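Local coordinates for oxidoreductase (Ralstonia eutropha, PDB 3HJ9), which binds flavin mononucleotide and is probably a nitroreductase-type oxidoreductase, at the interface of chains A and B. Numbering follows the deposited sequence. Chains: chain A/B, Oxidoreductase.

Contact 1: the interface of chains A and B. Residues chain A 83-86; chain B 49, 169, 172.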
# COMPACT_ATOMS: atom_id res chain seq x y z
N ARG A 83 10.49 10.11 -0.12
CA ARG A 83 9.05 10.26 -0.28
C ARG A 83 8.24 9.70 0.88
O ARG A 83 8.75 8.97 1.73
CB ARG A 83 8.62 9.62 -1.61
CG ARG A 83 9.47 10.03 -2.87
CD ARG A 83 9.42 11.53 -3.15
NE ARG A 83 10.42 11.98 -4.11
CZ ARG A 83 10.32 11.96 -5.44
NH1 ARG A 83 9.24 11.47 -6.06
NH2 ARG A 83 11.32 12.45 -6.15
N THR A 84 6.96 10.05 0.91
CA THR A 84 6.05 9.60 1.95
C THR A 84 5.75 8.11 1.85
O THR A 84 5.32 7.54 2.83
CB THR A 84 4.71 10.36 1.90
OG1 THR A 84 4.22 10.28 0.57
CG2 THR A 84 4.91 11.86 2.31
N ALA A 85 6.01 7.49 0.68
CA ALA A 85 5.78 6.06 0.41
C ALA A 85 7.08 5.43 -0.12
O ALA A 85 7.90 6.11 -0.79
CB ALA A 85 4.65 5.88 -0.61
N PRO A 86 7.30 4.15 0.18
CA PRO A 86 8.51 3.49 -0.31
C PRO A 86 8.48 3.22 -1.83
O PRO A 86 7.43 3.36 -2.49
CB PRO A 86 8.53 2.19 0.48
CG PRO A 86 7.04 1.89 0.65
CD PRO A 86 6.41 3.20 0.88
N ARG B 49 7.84 8.78 7.75
CA ARG B 49 7.79 7.50 7.06
C ARG B 49 9.14 7.33 6.30
O ARG B 49 9.56 8.21 5.53
CB ARG B 49 6.57 7.43 6.12
CG ARG B 49 6.00 6.02 5.80
CD ARG B 49 6.93 5.10 5.06
NE ARG B 49 7.48 5.76 3.87
CZ ARG B 49 8.58 5.38 3.20
NH1 ARG B 49 9.28 4.28 3.54
NH2 ARG B 49 8.97 6.11 2.18
N GLU B 169 2.34 -0.58 4.27
CA GLU B 169 2.32 0.88 4.43
C GLU B 169 1.68 1.24 5.76
O GLU B 169 2.23 2.09 6.48
CB GLU B 169 1.64 1.61 3.27
CG GLU B 169 1.72 3.16 3.35
CD GLU B 169 3.15 3.73 3.28
OE1 GLU B 169 4.09 2.95 3.01
OE2 GLU B 169 3.34 4.97 3.47
N TYR B 172 4.43 0.55 8.18
CA TYR B 172 5.44 1.62 8.12
C TYR B 172 5.00 2.85 8.93
O TYR B 172 5.76 3.38 9.74
CB TYR B 172 5.65 2.13 6.69
CG TYR B 172 6.79 1.56 5.91
CD1 TYR B 172 8.09 1.85 6.27
CD2 TYR B 172 6.58 0.86 4.71
CE1 TYR B 172 9.17 1.41 5.52
CE2 TYR B 172 7.66 0.42 3.95
CZ TYR B 172 8.95 0.67 4.36
OH TYR B 172 10.02 0.24 3.61

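Contact 2: the interface of chains A and B. Residues chain A 34-35, 67, 70, 174; chain B 43, 46-47.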
# COMPACT_ATOMS: atom_id res chain seq x y z
N PRO A 34 2.28 21.75 2.47
CA PRO A 34 1.47 20.88 3.33
C PRO A 34 1.78 21.06 4.85
O PRO A 34 2.91 21.44 5.19
CB PRO A 34 1.85 19.48 2.84
CG PRO A 34 3.25 19.62 2.38
CD PRO A 34 3.37 21.01 1.81
N ASP A 35 0.76 20.87 5.71
CA ASP A 35 0.94 20.97 7.18
C ASP A 35 1.76 19.77 7.67
O ASP A 35 1.73 18.70 7.09
CB ASP A 35 -0.40 21.06 7.95
CG ASP A 35 -0.21 21.52 9.41
OD1 ASP A 35 -0.93 21.04 10.31
OD2 ASP A 35 0.68 22.35 9.66
N GLU A 67 -2.52 18.49 0.32
CA GLU A 67 -2.19 17.50 1.35
C GLU A 67 -2.38 16.04 0.88
O GLU A 67 -1.56 15.19 1.20
CB GLU A 67 -2.93 17.81 2.65
CG GLU A 67 -2.46 19.11 3.30
CD GLU A 67 -3.19 19.46 4.58
OE1 GLU A 67 -4.29 18.91 4.82
OE2 GLU A 67 -2.64 20.28 5.35
N TRP A 70 0.50 15.27 -1.50
CA TRP A 70 1.70 15.11 -0.67
C TRP A 70 1.68 13.77 0.12
O TRP A 70 2.72 13.08 0.21
CB TRP A 70 1.89 16.29 0.26
CG TRP A 70 3.11 16.16 1.07
CD1 TRP A 70 4.38 16.49 0.71
CD2 TRP A 70 3.18 15.63 2.38
NE1 TRP A 70 5.25 16.18 1.72
CE2 TRP A 70 4.54 15.65 2.76
CE3 TRP A 70 2.23 15.13 3.27
CZ2 TRP A 70 4.98 15.20 4.01
CZ3 TRP A 70 2.65 14.68 4.53
CH2 TRP A 70 4.02 14.73 4.89
N TYR A 174 -5.25 9.64 4.57
CA TYR A 174 -5.48 11.10 4.51
C TYR A 174 -6.99 11.39 4.38
O TYR A 174 -7.53 12.21 5.14
CB TYR A 174 -4.65 11.80 3.41
CG TYR A 174 -5.00 13.24 3.39
CD1 TYR A 174 -4.45 14.12 4.33
CD2 TYR A 174 -5.99 13.71 2.53
CE1 TYR A 174 -4.87 15.47 4.36
CE2 TYR A 174 -6.41 15.05 2.56
CZ TYR A 174 -5.84 15.92 3.46
OH TYR A 174 -6.29 17.22 3.48
N MSE B 43 -0.29 13.18 9.59
CA MSE B 43 0.66 14.02 8.84
C MSE B 43 2.06 13.87 9.42
O MSE B 43 3.00 13.74 8.65
CB MSE B 43 0.24 15.50 8.74
CG MSE B 43 -1.10 15.72 8.06
SE MSE B 43 -1.13 15.12 6.21
CE MSE B 43 -0.28 16.72 5.44
N LEU B 46 3.40 10.53 8.24
CA LEU B 46 3.77 10.66 6.81
C LEU B 46 5.13 11.36 6.63
O LEU B 46 5.97 10.90 5.80
CB LEU B 46 2.68 11.39 6.00
CG LEU B 46 1.44 10.56 5.77
CD1 LEU B 46 0.21 11.47 5.33
CD2 LEU B 46 1.75 9.43 4.75
N TRP B 47 5.34 12.41 7.44
CA TRP B 47 6.61 13.16 7.45
C TRP B 47 7.79 12.29 7.89
O TRP B 47 8.88 12.45 7.37
CB TRP B 47 6.57 14.46 8.30
CG TRP B 47 5.97 15.65 7.59
CD1 TRP B 47 4.73 16.18 7.79
CD2 TRP B 47 6.57 16.43 6.55
NE1 TRP B 47 4.52 17.22 6.92
CE2 TRP B 47 5.64 17.42 6.17
CE3 TRP B 47 7.80 16.38 5.88
CZ2 TRP B 47 5.89 18.35 5.17
CZ3 TRP B 47 8.05 17.32 4.89
CH2 TRP B 47 7.10 18.28 4.54

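Contact 1: the interface of chains A and B
An arginine of one subunit, B:Arg49, grips the backbone of a loop in the other, A:Arg83 to A:Pro86, in a polar patch of the two-fold interface. FMN-site residues of both chains, B:Arg49 and A:Pro86, make the contact, so the flavin site probably lies at the subunit boundary and the dimer is probably the working unit, as is usual for nitroreductases. NH2 of the B:Arg49 guanidinium donates to the carbonyl O of A:Arg83 at 2.9 Å, and its NE donates to the carbonyl O of A:Thr84 at 3.0 Å. Both donors stand above the planes of their carbonyls, the second markedly (64° out), and each oxygen is tilted from the guanidinium plane. B:Arg49 has CG anti to its backbone N (chi1 -154°) and then bends at chi2 and chi3, which folds the chain around the carbonyl O of A:Thr84. One guanidinium face of B:Arg49 lies against A:Pro86, whose N is 3.3 Å above the plane toward the rim. On the chain B side, NH1 sits over the rim of the B:Tyr172 ring. The pyrrolidine CG of A:Pro86 reaches CE2 of B:Tyr172 at 3.7 Å, while its CD faces the carboxylate of B:Glu169. The chain A residues run from the end of strand 82-83 into the loop before 3-10 helix 88-90; B:Arg49 follows helix 42-48, and B:Glu169 and B:Tyr172 project from long helix 153-178.

Contact 2: the interface of chains A and B
Helix 42-48 of chain B presents B:Met43 (a selenomethionine), B:Leu46 and B:Trp47 to helix 62-73 and a preceding loop of chain A, forming a largely apolar, aromatic patch of the two-fold interface in this nitroreductase-family flavoprotein. Aromatic packing centres on two indoles. A:Trp70 and B:Trp47 pack in a tilted, offset manner, their planes inclined by about 40°, with CZ2 of A:Trp70 over the centre of the B:Trp47 ring system. CG of A:Trp70 is anti to its backbone N (chi1 -178°), which carries the indole outward from helix 62-73 toward chain B. A:Pro34 lies on the same side of the A:Trp70 plane as B:Trp47, its CG 3.6 Å above that plane near the rim, and CG of A:Pro34 also reaches CZ2 of B:Trp47 at 4.0 Å.

B:Leu46 and B:Met43 flank the benzene ring of A:Trp70 from opposite sides. CB of B:Leu46 meets CZ3 of A:Trp70 at 3.6 Å, the two side chains sliding past each other in opposite directions. B:Met43 is bent at chi2 and chi3, and this turns its terminal methyl CE toward CE3 of A:Trp70, 3.7 Å away, and toward CG of A:Glu67. The selenium of B:Met43 lies 3.9 Å from CD1 of A:Tyr174.

Hydrogen bonding adds a polar clasp at the rim of the aromatic pair. The indole NE1 of B:Trp47 donates to the backbone O of A:Asp35 at 3.2 Å, nearly straight at the hydrogen (168°). The oxygen lies in the indole plane, whereas NE1 stands above the carbonyl plane. Within chain A, the phenol OH of A:Tyr174 donates to OE1 of A:Glu67 at 2.9 Å, using the carboxylate's anti lone pair. This bond links helix 156-177 to helix 62-73 and may hold the A:Glu67 carboxylate in place.

Contact 1 and contact 2 lie about 11 Å apart, measured between the centres of their C-alpha atoms, and share no residue. Chain B joins them: helix 42-48 supplies its side of contact 2, and the chain then leads directly into the arginine of contact 1. The long helix near the interface also takes part in both, through chain B in contact 1 and chain A in contact 2. Two-fold symmetry repeats each contact with the chains exchanged. Apolar packing at contact 2 may therefore help position the neighbouring FMN-binding segment, coupling dimer assembly to the flavin site.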